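Local atomic coordinates of hemolysin-related protein (Vibrio cholerae serotype O1, PDB entry 6MLT), a protein that is secreted into the biofilm matrix, where it binds metal ions and probably supports adhesion, with a beta-prism lectin domain likely to recognise carbohydrate. Residues I186-N191 against D233-V238; S225-D230 against T599-R604; Y211-Q216 against A254-D259; A150-N155 against G194-F199; Q277-F282 against S441-V446. All blocks are in the same frame, centred on the assembly; numbering follows the deposited sequence.

Interaction 1 (I186-N191 against D233-V238). With NA (sodium ion), chain F; NA (sodium ion), chain G.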
# COMPACT_ATOMS: atom_id res chain seq x y z
N ILE A 186 -5.66 3.16 -11.79
CA ILE A 186 -5.61 3.42 -10.36
C ILE A 186 -5.62 4.93 -10.14
O ILE A 186 -5.35 5.72 -11.04
CB ILE A 186 -4.39 2.79 -9.66
CG1 ILE A 186 -3.07 3.40 -10.17
CG2 ILE A 186 -4.37 1.28 -9.86
CD1 ILE A 186 -1.90 3.15 -9.23
N ALA A 187 -5.91 5.33 -8.90
CA ALA A 187 -5.92 6.73 -8.52
C ALA A 187 -5.01 6.96 -7.32
O ALA A 187 -4.99 6.15 -6.38
CB ALA A 187 -7.33 7.21 -8.18
N PHE A 188 -4.26 8.06 -7.35
CA PHE A 188 -3.44 8.46 -6.21
C PHE A 188 -3.08 9.92 -6.38
O PHE A 188 -3.07 10.45 -7.50
CB PHE A 188 -2.18 7.59 -6.08
CG PHE A 188 -1.17 7.82 -7.17
CD1 PHE A 188 -1.37 7.31 -8.44
CD2 PHE A 188 0.01 8.51 -6.91
CE1 PHE A 188 -0.43 7.51 -9.44
CE2 PHE A 188 0.95 8.71 -7.90
CZ PHE A 188 0.74 8.21 -9.17
N ASP A 189 -2.81 10.58 -5.26
CA ASP A 189 -2.38 11.98 -5.26
C ASP A 189 -0.90 12.01 -5.63
O ASP A 189 -0.03 11.76 -4.80
CB ASP A 189 -2.62 12.62 -3.90
CG ASP A 189 -2.38 14.13 -3.90
OD1 ASP A 189 -1.90 14.67 -4.93
OD2 ASP A 189 -2.68 14.78 -2.88
N SER A 190 -0.61 12.32 -6.89
CA SER A 190 0.75 12.28 -7.40
C SER A 190 1.57 13.50 -7.01
O SER A 190 2.80 13.43 -7.01
CB SER A 190 0.73 12.19 -8.93
OG SER A 190 0.28 13.42 -9.48
N ASN A 191 0.92 14.62 -6.69
CA ASN A 191 1.63 15.89 -6.52
C ASN A 191 1.30 16.59 -5.21
O ASN A 191 1.66 17.76 -5.04
CB ASN A 191 1.32 16.82 -7.69
CG ASN A 191 -0.17 17.00 -7.90
OD1 ASN A 191 -0.97 16.76 -7.00
ND2 ASN A 191 -0.54 17.44 -9.10
N ASP A 233 8.91 11.49 1.00
CA ASP A 233 7.51 11.22 1.27
C ASP A 233 6.67 11.13 0.01
O ASP A 233 5.44 11.02 0.11
CB ASP A 233 6.94 12.30 2.19
N LYS A 234 7.29 11.18 -1.20
CA LYS A 234 6.52 11.20 -2.43
C LYS A 234 6.22 9.78 -2.91
O LYS A 234 6.99 8.85 -2.64
CB LYS A 234 7.29 11.95 -3.52
N PRO A 235 5.12 9.58 -3.63
CA PRO A 235 4.80 8.24 -4.13
C PRO A 235 5.65 7.87 -5.34
O PRO A 235 6.03 8.72 -6.15
CB PRO A 235 3.32 8.35 -4.53
CG PRO A 235 3.16 9.79 -4.92
CD PRO A 235 4.10 10.57 -4.01
N GLU A 236 5.96 6.59 -5.43
CA GLU A 236 6.53 5.98 -6.62
C GLU A 236 5.50 5.02 -7.21
O GLU A 236 4.61 4.53 -6.52
CB GLU A 236 7.83 5.25 -6.31
CG GLU A 236 9.06 6.16 -6.21
CD GLU A 236 9.20 6.85 -4.86
OE1 GLU A 236 9.11 6.16 -3.82
OE2 GLU A 236 9.41 8.08 -4.84
N LEU A 237 5.65 4.77 -8.50
CA LEU A 237 4.69 3.99 -9.28
C LEU A 237 5.43 2.82 -9.92
O LEU A 237 6.44 3.03 -10.60
CB LEU A 237 4.04 4.88 -10.34
CG LEU A 237 2.80 4.43 -11.08
CD1 LEU A 237 1.63 4.23 -10.12
CD2 LEU A 237 2.45 5.47 -12.14
N VAL A 238 4.94 1.61 -9.69
CA VAL A 238 5.48 0.40 -10.31
C VAL A 238 4.55 -0.01 -11.44
O VAL A 238 3.34 -0.13 -11.22
CB VAL A 238 5.64 -0.74 -9.29
CG1 VAL A 238 6.38 -1.91 -9.92
CG2 VAL A 238 6.36 -0.25 -8.05
NA NA F . -2.98 15.51 -6.80
NA NA G . 9.23 8.31 -2.27
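Phe188 and Leu237 meet where the ring atom CE1 of Phe188 lies 3.9 Å from CD1 of Leu237. The same methyl also receives Ile186, whose CD1 comes within 3.8 Å of Leu237 CD1 as the two side chains run past each other in opposite directions. On another part of the Phe188 rim, close to the ring plane, sits Pro235: its CG is 3.9 Å from Phe188 CE2. This CG also reaches back to the main chain, 3.8 Å from Asp189 O. With CG between the backbone N and carbonyl carbon (chi1 70°), the Phe188 ring stands toward segment 233-238. No hydrogen bond joins the segments. The contact is an apolar seam between two adjacent blades of a beta-propeller, one holding strand 185-188 and the other strand 236-241, and on each side the chain runs into a sodium-binding loop resembling those of FG-GAP repeats. Asp189 OD1 (2.3 Å) and Asn191 OD1 (2.4 Å) grip one ion, whose shell Asp193, Gln195 O and Glu197 complete. Lys234 O binds the other ion at 2.3 Å, together with both carboxylate oxygens of Glu236 and with Asn228, Asp230 and Asp232. Second-shell bonds steady the first loop: the other carboxylate oxygen of Asp189 pairs with Gly194, and Ser190 OG with Glu197.

Interaction 2 (S225-D230 against T599-R604); sequences SVANLD and THNSFR. With NA (sodium ion), chain G.
Phe603 presses its ring against Ser225 and Val226. Its CB starts 3.8 Å from Ser225 CB, which CG also meets. Farther out, CD1 touches Ser225 OG at 3.6 Å, while CD2 on the other branch lies 3.5 Å from Val226 N. CE2 then meets the methyl CG1 of Val226 at 3.7 Å. Ser225 CA stands over the ring centre, 3.8 Å from the centroid and only 7° off the normal, a CH-pi contact; CE1, for its part, lies over a face of the Arg604 guanidinium. Arg604 NH2 adds a weak bond to Ser225 OG (3.0 Å), though both side chains have a stronger partner in Gln277. At the other end Asn601 offers its amide to the backbone of Asn228. Asn228 N donates almost straight (177°) to Asn601 OD1 at 2.8 Å, and Asn601 ND2 returns a bond to Asn228 O at 3.1 Å, on a lone pair in the carbonyl plane. Between these grips a water donates to both Val226 O and Ser602 O. One side-chain amide thus satisfies both backbone polar groups of Asn228 where strand 224-227 of a propeller blade ends, fixing the main chain of a residue whose OD1 binds sodium.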
# COMPACT_ATOMS: atom_id res chain seq x y z
N SER A 225 1.21 -0.43 -9.25
CA SER A 225 1.20 -0.34 -7.81
C SER A 225 1.80 1.01 -7.43
O SER A 225 2.68 1.52 -8.12
CB SER A 225 2.04 -1.46 -7.16
OG SER A 225 1.62 -2.75 -7.57
N VAL A 226 1.33 1.57 -6.32
CA VAL A 226 1.93 2.77 -5.75
C VAL A 226 2.54 2.40 -4.41
O VAL A 226 1.97 1.59 -3.67
CB VAL A 226 0.90 3.92 -5.62
CG1 VAL A 226 -0.25 3.52 -4.72
CG2 VAL A 226 1.57 5.18 -5.13
N ALA A 227 3.71 2.96 -4.12
CA ALA A 227 4.42 2.64 -2.90
C ALA A 227 5.54 3.66 -2.73
O ALA A 227 5.88 4.40 -3.65
CB ALA A 227 5.00 1.23 -2.93
N ASN A 228 6.10 3.68 -1.53
CA ASN A 228 7.28 4.49 -1.24
C ASN A 228 8.50 3.59 -1.32
O ASN A 228 8.65 2.65 -0.52
CB ASN A 228 7.18 5.15 0.13
CG ASN A 228 8.23 6.23 0.33
OD1 ASN A 228 8.92 6.61 -0.62
ND2 ASN A 228 8.35 6.73 1.55
N LEU A 229 9.38 3.87 -2.29
CA LEU A 229 10.53 3.03 -2.56
C LEU A 229 11.85 3.79 -2.45
O LEU A 229 12.87 3.33 -2.97
CB LEU A 229 10.40 2.38 -3.94
CG LEU A 229 9.19 1.47 -4.11
CD1 LEU A 229 8.99 1.12 -5.57
CD2 LEU A 229 9.35 0.20 -3.28
N ASP A 230 11.85 4.95 -1.80
CA ASP A 230 13.08 5.72 -1.62
C ASP A 230 12.97 6.49 -0.31
O ASP A 230 12.20 6.12 0.58
CB ASP A 230 13.34 6.62 -2.84
CG ASP A 230 12.24 7.63 -3.07
OD1 ASP A 230 11.44 7.87 -2.15
OD2 ASP A 230 12.17 8.18 -4.20
N THR A 599 1.58 4.85 5.10
CA THR A 599 0.98 4.09 6.19
C THR A 599 1.52 2.68 6.15
O THR A 599 2.64 2.43 6.63
CB THR A 599 -0.56 4.18 6.13
OG1 THR A 599 -1.03 3.88 4.81
CG2 THR A 599 -1.02 5.59 6.50
N HIS A 600 0.78 1.72 5.60
CA HIS A 600 1.25 0.34 5.48
C HIS A 600 2.25 0.16 4.34
O HIS A 600 3.03 -0.80 4.37
CB HIS A 600 0.06 -0.59 5.26
CG HIS A 600 -0.83 -0.15 4.15
ND1 HIS A 600 -0.66 -0.57 2.85
CD2 HIS A 600 -1.88 0.70 4.14
CE1 HIS A 600 -1.57 -0.00 2.08
NE2 HIS A 600 -2.33 0.78 2.84
N ASN A 601 2.24 1.05 3.35
CA ASN A 601 3.19 1.02 2.24
C ASN A 601 3.23 -0.36 1.58
O ASN A 601 4.30 -0.95 1.38
CB ASN A 601 4.58 1.45 2.69
CG ASN A 601 5.49 1.78 1.52
OD1 ASN A 601 5.01 2.06 0.42
ND2 ASN A 601 6.80 1.76 1.75
N SER A 602 2.05 -0.87 1.22
CA SER A 602 1.95 -2.14 0.53
C SER A 602 0.91 -2.03 -0.58
O SER A 602 0.10 -1.10 -0.60
CB SER A 602 1.57 -3.28 1.48
OG SER A 602 0.23 -3.14 1.92
N PHE A 603 0.94 -2.99 -1.49
CA PHE A 603 -0.01 -3.05 -2.59
C PHE A 603 -0.23 -4.52 -2.94
O PHE A 603 0.73 -5.26 -3.19
CB PHE A 603 0.50 -2.26 -3.80
CG PHE A 603 -0.60 -1.64 -4.62
CD1 PHE A 603 -1.32 -2.41 -5.53
CD2 PHE A 603 -0.93 -0.30 -4.48
CE1 PHE A 603 -2.33 -1.85 -6.27
CE2 PHE A 603 -1.95 0.27 -5.22
CZ PHE A 603 -2.65 -0.51 -6.12
N ARG A 604 -1.50 -4.93 -2.92
CA ARG A 604 -1.91 -6.32 -3.08
C ARG A 604 -1.31 -7.22 -1.99
O ARG A 604 -0.97 -8.38 -2.23
CB ARG A 604 -1.59 -6.83 -4.49
CG ARG A 604 -2.73 -6.50 -5.49
CD ARG A 604 -2.37 -6.85 -6.93
NE ARG A 604 -1.43 -5.89 -7.51
CZ ARG A 604 -1.76 -4.87 -8.29
NH1 ARG A 604 -3.03 -4.64 -8.62
NH2 ARG A 604 -0.82 -4.07 -8.75
NA NA G . 9.23 8.31 -2.27
O HOH W 1 0.86 1.59 -1.17

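Interaction 3 (Y211-Q216 against A254-D259); sequences YLWQYQ and AVLEHD
Ala254 begins the contact with its CB 4.0 Å from Tyr215 OH, at the place where two successive propeller blades face each other: strand 211-214 is an edge strand, the fourth of its sheet, and strand 252-256 is the third of the next. The hydroxyl of Tyr215 has its polar partner in Glu252, with a weak bond from Arg265. Leu256 follows and divides its two methyls. CD2 lies over a face of the Tyr215 ring, 3.9 Å from the centroid and 22° off the normal, a CH-pi contact displaced toward the rim; CD1 packs 3.8 Å from Tyr215 CB and also reaches Trp213, 4.2 Å from its CH2. Trp213 belongs to a classic beta bulge, in which it and Leu212 are both set opposite Leu204. Two residues on from Leu256, His258 contributes its main-chain oxygen, which takes a weak, bent bond from Trp213 NE1 (3.2 Å, 132°). Asp259, whose carboxylate turns elsewhere to Ser261, closes the segment with its backbone: its carbonyl carbon lies over one face of the indole, offset toward the rim and 3.4 Å from Trp213 NE1.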
# COMPACT_ATOMS: atom_id res chain seq x y z
N TYR A 211 -4.53 15.96 -19.39
CA TYR A 211 -3.30 15.19 -19.53
C TYR A 211 -2.18 15.81 -18.70
O TYR A 211 -1.94 17.02 -18.79
CB TYR A 211 -2.92 15.14 -21.00
CG TYR A 211 -1.56 14.56 -21.34
CD1 TYR A 211 -0.44 15.37 -21.40
CD2 TYR A 211 -1.42 13.21 -21.65
CE1 TYR A 211 0.79 14.86 -21.74
CE2 TYR A 211 -0.19 12.69 -21.99
CZ TYR A 211 0.91 13.52 -22.03
OH TYR A 211 2.14 13.01 -22.37
N LEU A 212 -1.48 15.00 -17.91
CA LEU A 212 -0.32 15.46 -17.16
C LEU A 212 0.99 14.94 -17.75
O LEU A 212 1.86 15.73 -18.09
CB LEU A 212 -0.43 15.06 -15.69
CG LEU A 212 -1.50 15.79 -14.88
CD1 LEU A 212 -1.62 15.18 -13.50
CD2 LEU A 212 -1.20 17.28 -14.78
N TRP A 213 1.15 13.62 -17.84
CA TRP A 213 2.32 13.05 -18.47
C TRP A 213 2.02 11.62 -18.87
O TRP A 213 0.98 11.05 -18.51
CB TRP A 213 3.55 13.12 -17.56
CG TRP A 213 3.40 12.53 -16.18
CD1 TRP A 213 3.24 13.23 -15.02
CD2 TRP A 213 3.45 11.15 -15.81
NE1 TRP A 213 3.18 12.36 -13.95
CE2 TRP A 213 3.31 11.08 -14.41
CE3 TRP A 213 3.60 9.96 -16.54
CZ2 TRP A 213 3.31 9.87 -13.72
CZ3 TRP A 213 3.60 8.75 -15.84
CH2 TRP A 213 3.45 8.72 -14.44
N GLN A 214 2.95 11.04 -19.62
CA GLN A 214 2.74 9.71 -20.17
C GLN A 214 4.08 8.99 -20.24
O GLN A 214 5.04 9.53 -20.78
CB GLN A 214 2.10 9.80 -21.55
CG GLN A 214 1.75 8.48 -22.17
CD GLN A 214 0.85 8.66 -23.38
OE1 GLN A 214 -0.26 9.19 -23.26
NE2 GLN A 214 1.34 8.26 -24.55
N TYR A 215 4.12 7.78 -19.70
CA TYR A 215 5.30 6.93 -19.82
C TYR A 215 5.28 6.24 -21.17
O TYR A 215 4.31 5.55 -21.50
CB TYR A 215 5.34 5.91 -18.69
CG TYR A 215 6.54 4.99 -18.75
CD1 TYR A 215 7.82 5.50 -18.66
CD2 TYR A 215 6.39 3.62 -18.90
CE1 TYR A 215 8.93 4.68 -18.72
CE2 TYR A 215 7.50 2.78 -18.96
CZ TYR A 215 8.76 3.33 -18.87
OH TYR A 215 9.87 2.53 -18.93
N GLN A 216 6.33 6.43 -21.96
CA GLN A 216 6.43 5.83 -23.28
C GLN A 216 6.92 4.39 -23.13
O GLN A 216 8.05 4.15 -22.70
CB GLN A 216 7.38 6.64 -24.17
N ALA A 254 9.00 -1.49 -14.43
CA ALA A 254 9.64 -0.20 -14.23
C ALA A 254 9.08 0.46 -12.98
O ALA A 254 7.93 0.22 -12.59
CB ALA A 254 9.44 0.72 -15.44
N VAL A 255 9.91 1.27 -12.35
CA VAL A 255 9.50 2.12 -11.24
C VAL A 255 9.62 3.56 -11.72
O VAL A 255 10.70 3.99 -12.15
CB VAL A 255 10.35 1.88 -9.99
CG1 VAL A 255 9.95 2.85 -8.88
CG2 VAL A 255 10.21 0.44 -9.52
N LEU A 256 8.52 4.29 -11.63
CA LEU A 256 8.46 5.68 -12.05
C LEU A 256 8.32 6.57 -10.83
O LEU A 256 7.69 6.20 -9.83
CB LEU A 256 7.27 5.92 -12.98
CG LEU A 256 7.13 4.95 -14.15
CD1 LEU A 256 5.88 5.27 -14.94
CD2 LEU A 256 8.36 5.00 -15.04
N GLU A 257 8.92 7.76 -10.91
CA GLU A 257 8.71 8.80 -9.93
C GLU A 257 7.35 9.46 -10.17
O GLU A 257 6.69 9.24 -11.18
CB GLU A 257 9.83 9.84 -10.01
CG GLU A 257 11.24 9.26 -9.95
CD GLU A 257 11.61 8.72 -8.58
OE1 GLU A 257 10.82 8.90 -7.63
OE2 GLU A 257 12.70 8.12 -8.45
N HIS A 258 6.94 10.31 -9.21
CA HIS A 258 5.62 10.92 -9.28
C HIS A 258 5.44 11.80 -10.51
O HIS A 258 4.30 12.04 -10.93
CB HIS A 258 5.36 11.75 -8.02
CG HIS A 258 6.18 13.00 -7.96
ND1 HIS A 258 7.51 13.01 -7.60
CD2 HIS A 258 5.85 14.29 -8.23
CE1 HIS A 258 7.97 14.25 -7.65
NE2 HIS A 258 6.99 15.04 -8.02
N ASP A 259 6.53 12.29 -11.11
CA ASP A 259 6.45 13.11 -12.31
C ASP A 259 6.61 12.30 -13.59
O ASP A 259 6.76 12.89 -14.67
CB ASP A 259 7.49 14.23 -12.25
CG ASP A 259 8.91 13.70 -12.25
OD1 ASP A 259 9.10 12.47 -12.30
OD2 ASP A 259 9.85 14.53 -12.20

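Interaction 4 (A150-N155 against G194-F199); sequences ALADIN and GQREVF. With NA (sodium ion), chain E; NA (sodium ion), chain F.
Ile154 and Arg196 bring the two backbones within 4.8 Å at their CA atoms, the touching parts running 129° apart. Arg196 N donates to Ile154 O at 2.9 Å. Beside it Gln195, bent at chi2 (-66°), sends NE2 to Asn155 O (3.2 Å), approaching from 47° above the carbonyl plane; its OE1 finds a partner in Asn207. The Arg196 side chain reaches back across the first segment and lays one face of its guanidinium over Ala152 CB, which is 3.8 Å from NH1. A water in the guanidinium plane accepts from NH1 and lies 3.0 Å from Asp153 O, while the strongest polar partner of Arg196 is Asp582. Ile154 CD1 meets Val198 CG2 at 4.2 Å. Asp153 and Asn155 bind one sodium ion, Gln195 O and Glu197 another, so two metal loops abut. Behind them, strand 150-152 pairs with strand 161-164 in one blade, and strand 197-200 lies between strands 185-188 and 203-205 in the next.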
# COMPACT_ATOMS: atom_id res chain seq x y z
N ALA A 150 -11.67 0.10 -10.56
CA ALA A 150 -11.26 0.53 -9.23
C ALA A 150 -12.24 1.59 -8.74
O ALA A 150 -12.83 2.32 -9.54
CB ALA A 150 -9.84 1.07 -9.23
N LEU A 151 -12.41 1.66 -7.43
CA LEU A 151 -13.39 2.53 -6.79
C LEU A 151 -12.69 3.46 -5.81
O LEU A 151 -12.01 2.99 -4.90
CB LEU A 151 -14.45 1.71 -6.07
CG LEU A 151 -15.11 0.61 -6.90
CD1 LEU A 151 -15.99 -0.26 -6.02
CD2 LEU A 151 -15.91 1.21 -8.04
N ALA A 152 -12.88 4.77 -5.99
CA ALA A 152 -12.26 5.74 -5.10
C ALA A 152 -12.99 7.07 -5.20
O ALA A 152 -13.59 7.38 -6.23
CB ALA A 152 -10.77 5.94 -5.43
N ASP A 153 -12.92 7.84 -4.12
CA ASP A 153 -13.33 9.25 -4.15
C ASP A 153 -12.09 10.04 -4.54
O ASP A 153 -11.23 10.32 -3.71
CB ASP A 153 -13.88 9.69 -2.80
CG ASP A 153 -14.33 11.16 -2.80
OD1 ASP A 153 -14.13 11.88 -3.81
OD2 ASP A 153 -14.90 11.60 -1.78
N ILE A 154 -12.01 10.42 -5.82
CA ILE A 154 -10.76 10.97 -6.34
C ILE A 154 -10.68 12.48 -6.24
O ILE A 154 -9.59 13.05 -6.42
CB ILE A 154 -10.54 10.54 -7.81
CG1 ILE A 154 -11.65 11.09 -8.72
CG2 ILE A 154 -10.43 9.03 -7.89
CD1 ILE A 154 -11.50 10.71 -10.18
N ASN A 155 -11.80 13.16 -5.95
CA ASN A 155 -11.80 14.61 -5.79
C ASN A 155 -12.26 15.06 -4.41
O ASN A 155 -12.30 16.27 -4.16
CB ASN A 155 -12.70 15.27 -6.86
CG ASN A 155 -14.14 14.77 -6.82
OD1 ASN A 155 -14.55 14.02 -5.93
ND2 ASN A 155 -14.92 15.21 -7.80
N GLY A 194 -3.94 17.25 -2.80
CA GLY A 194 -5.18 16.77 -2.24
C GLY A 194 -6.10 16.10 -3.23
O GLY A 194 -7.00 15.36 -2.81
N GLN A 195 -5.93 16.34 -4.52
CA GLN A 195 -6.69 15.66 -5.55
C GLN A 195 -5.95 14.41 -6.00
O GLN A 195 -4.72 14.37 -6.02
CB GLN A 195 -6.91 16.59 -6.75
CG GLN A 195 -7.73 17.82 -6.42
CD GLN A 195 -9.15 17.47 -6.06
OE1 GLN A 195 -9.90 16.95 -6.87
NE2 GLN A 195 -9.53 17.74 -4.81
N ARG A 196 -6.71 13.38 -6.35
CA ARG A 196 -6.11 12.15 -6.84
C ARG A 196 -6.13 12.15 -8.36
O ARG A 196 -7.17 12.39 -8.98
CB ARG A 196 -6.82 10.93 -6.26
CG ARG A 196 -6.57 10.85 -4.74
CD ARG A 196 -7.41 9.81 -4.09
NE ARG A 196 -7.01 8.48 -4.50
CZ ARG A 196 -7.44 7.37 -3.92
NH1 ARG A 196 -8.29 7.44 -2.90
NH2 ARG A 196 -7.02 6.19 -4.35
N GLU A 197 -4.96 11.92 -8.96
CA GLU A 197 -4.85 11.74 -10.39
C GLU A 197 -5.16 10.30 -10.76
O GLU A 197 -5.20 9.41 -9.90
CB GLU A 197 -3.44 12.13 -10.86
CG GLU A 197 -3.13 13.63 -10.81
CD GLU A 197 -3.11 14.22 -9.40
OE1 GLU A 197 -2.26 13.81 -8.58
OE2 GLU A 197 -3.96 15.10 -9.12
N VAL A 198 -5.40 10.07 -12.05
CA VAL A 198 -5.76 8.75 -12.57
C VAL A 198 -4.64 8.28 -13.48
O VAL A 198 -4.26 8.97 -14.43
CB VAL A 198 -7.10 8.80 -13.33
CG1 VAL A 198 -7.43 7.43 -13.91
CG2 VAL A 198 -8.22 9.25 -12.42
N PHE A 199 -4.10 7.10 -13.19
CA PHE A 199 -3.05 6.50 -14.01
C PHE A 199 -3.62 5.30 -14.74
O PHE A 199 -4.10 4.35 -14.10
CB PHE A 199 -1.85 6.07 -13.16
CG PHE A 199 -0.74 5.50 -13.97
CD1 PHE A 199 0.11 6.33 -14.68
CD2 PHE A 199 -0.56 4.13 -14.06
CE1 PHE A 199 1.14 5.81 -15.44
CE2 PHE A 199 0.47 3.60 -14.82
CZ PHE A 199 1.31 4.44 -15.51
NA NA E . -15.73 12.04 -5.59
NA NA F . -2.98 15.51 -6.80
O HOH W 2 -9.55 9.52 -1.30

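Interaction 5 (Q277-F282 against S441-V446); sequences QAVSSF and SHMGIV
Ala278 with Val446 and Ser280 with Gly444 are hydrogen-bonded pairs of an antiparallel sheet, with Val279 and Ile445 as the non-hydrogen-bonded pair between them; the strand axes run 172° apart at 4.9 Å. Gly444 N to Ser280 O is the shortest of the four bonds, at 2.9 Å. On one face of the sheet Val279 and Ile445 lie side by side, CG2 to CG1 at 4.1 Å. Met443 folds back at chi2 and chi3 and brings CE to 3.7 Å from Val279 CG1, the two side chains crossing at about a right angle. On the other face Ala278 CB meets Val446 CG1. Phe282, the last residue of an inverse gamma turn centred on Ser281, meets Gly444 O at its ring edge, CD2 3.4 Å away, while its CZ lies 3.6 Å from Val446 CG1. Gly444 has no side chain, leaving the ring to lie directly against its backbone. Ser281 OG sits at the edge of the His442 ring, 3.1 Å from CD2, while His442 ND1 bonds to Ser289. Gln277 turns its amide away to Ser225, Ser240 and Phe223. The beta-prism lectin region lies in the chain between these strands, so paired backbone bonds lined by apolar contacts on both faces join the entry and exit of that insertion within a single propeller blade.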
# COMPACT_ATOMS: atom_id res chain seq x y z
N GLN A 277 2.11 -6.70 -10.23
CA GLN A 277 3.07 -6.90 -9.16
C GLN A 277 2.37 -6.78 -7.82
O GLN A 277 1.28 -6.22 -7.71
CB GLN A 277 4.21 -5.87 -9.18
CG GLN A 277 4.42 -5.17 -10.49
CD GLN A 277 3.33 -4.15 -10.84
OE1 GLN A 277 2.63 -3.62 -9.98
NE2 GLN A 277 3.17 -3.90 -12.13
N ALA A 278 3.03 -7.33 -6.80
CA ALA A 278 2.74 -7.02 -5.41
C ALA A 278 3.96 -6.31 -4.83
O ALA A 278 5.10 -6.62 -5.19
CB ALA A 278 2.42 -8.29 -4.60
N VAL A 279 3.72 -5.33 -3.97
CA VAL A 279 4.77 -4.51 -3.38
C VAL A 279 4.56 -4.50 -1.88
O VAL A 279 3.48 -4.11 -1.41
CB VAL A 279 4.75 -3.08 -3.94
CG1 VAL A 279 5.90 -2.25 -3.36
CG2 VAL A 279 4.80 -3.10 -5.47
N SER A 280 5.56 -4.92 -1.12
CA SER A 280 5.33 -5.08 0.31
C SER A 280 6.66 -5.24 1.04
O SER A 280 7.74 -5.16 0.45
CB SER A 280 4.42 -6.27 0.58
OG SER A 280 3.83 -6.16 1.86
N SER A 281 6.55 -5.42 2.36
CA SER A 281 7.71 -5.71 3.21
C SER A 281 8.05 -7.18 3.06
O SER A 281 7.62 -8.04 3.84
CB SER A 281 7.40 -5.35 4.67
OG SER A 281 7.07 -3.98 4.80
N PHE A 282 8.83 -7.48 2.02
CA PHE A 282 9.22 -8.85 1.69
C PHE A 282 10.62 -9.21 2.17
O PHE A 282 10.91 -10.40 2.36
CB PHE A 282 9.22 -9.05 0.17
CG PHE A 282 7.86 -9.06 -0.46
CD1 PHE A 282 6.92 -10.01 -0.13
CD2 PHE A 282 7.55 -8.15 -1.46
CE1 PHE A 282 5.68 -10.04 -0.75
CE2 PHE A 282 6.30 -8.17 -2.08
CZ PHE A 282 5.38 -9.12 -1.72
N SER A 441 14.84 -0.53 2.80
CA SER A 441 15.61 -1.74 2.56
C SER A 441 14.79 -3.00 2.76
O SER A 441 15.20 -4.08 2.32
CB SER A 441 16.83 -1.77 3.49
OG SER A 441 16.43 -1.87 4.84
N HIS A 442 13.64 -2.90 3.42
CA HIS A 442 12.75 -4.03 3.65
C HIS A 442 11.75 -4.26 2.51
O HIS A 442 11.11 -5.31 2.48
CB HIS A 442 11.98 -3.83 4.96
CG HIS A 442 11.11 -2.61 4.95
ND1 HIS A 442 11.60 -1.33 5.09
CD2 HIS A 442 9.77 -2.48 4.79
CE1 HIS A 442 10.60 -0.47 5.03
NE2 HIS A 442 9.48 -1.14 4.85
N MET A 443 11.61 -3.30 1.60
CA MET A 443 10.60 -3.35 0.56
C MET A 443 11.05 -4.22 -0.61
O MET A 443 12.23 -4.25 -0.97
CB MET A 443 10.28 -1.95 0.05
CG MET A 443 9.61 -1.04 1.07
SD MET A 443 8.04 -1.68 1.64
CE MET A 443 7.08 -1.60 0.12
N GLY A 444 10.08 -4.90 -1.21
CA GLY A 444 10.33 -5.68 -2.41
C GLY A 444 9.21 -5.51 -3.40
O GLY A 444 8.07 -5.17 -3.05
N ILE A 445 9.54 -5.76 -4.66
CA ILE A 445 8.60 -5.77 -5.77
C ILE A 445 8.67 -7.15 -6.40
O ILE A 445 9.74 -7.58 -6.85
CB ILE A 445 8.93 -4.69 -6.81
CG1 ILE A 445 8.86 -3.30 -6.19
CG2 ILE A 445 7.99 -4.78 -8.00
CD1 ILE A 445 9.75 -2.29 -6.89
N VAL A 446 7.55 -7.86 -6.44
CA VAL A 446 7.53 -9.23 -6.93
C VAL A 446 6.48 -9.36 -8.02
O VAL A 446 5.40 -8.76 -7.93
CB VAL A 446 7.29 -10.24 -5.80
CG1 VAL A 446 5.90 -10.06 -5.19
CG2 VAL A 446 7.49 -11.67 -6.29

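Overall arrangement
All five contacts belong to the beta-propeller. Interactions 4 and 1 join successive blades near their sodium loops, with centres about 11 Å apart, and share one sodium ion; interactions 1 and 2, about 9 Å apart, share the next. Interaction 3 joins the same two blades as interaction 1, between strands farther from the first strand of each. Interaction 2 brings the C-terminal region back, 369 residues later, onto strand 224-227. Interaction 5 lies within one blade, about 8 Å from interaction 2, where Gln277 links to both Ser225 and Arg604. Its two strands bracket the prism along the chain, so the lectin module departs from a blade that the C-terminal segment also touches.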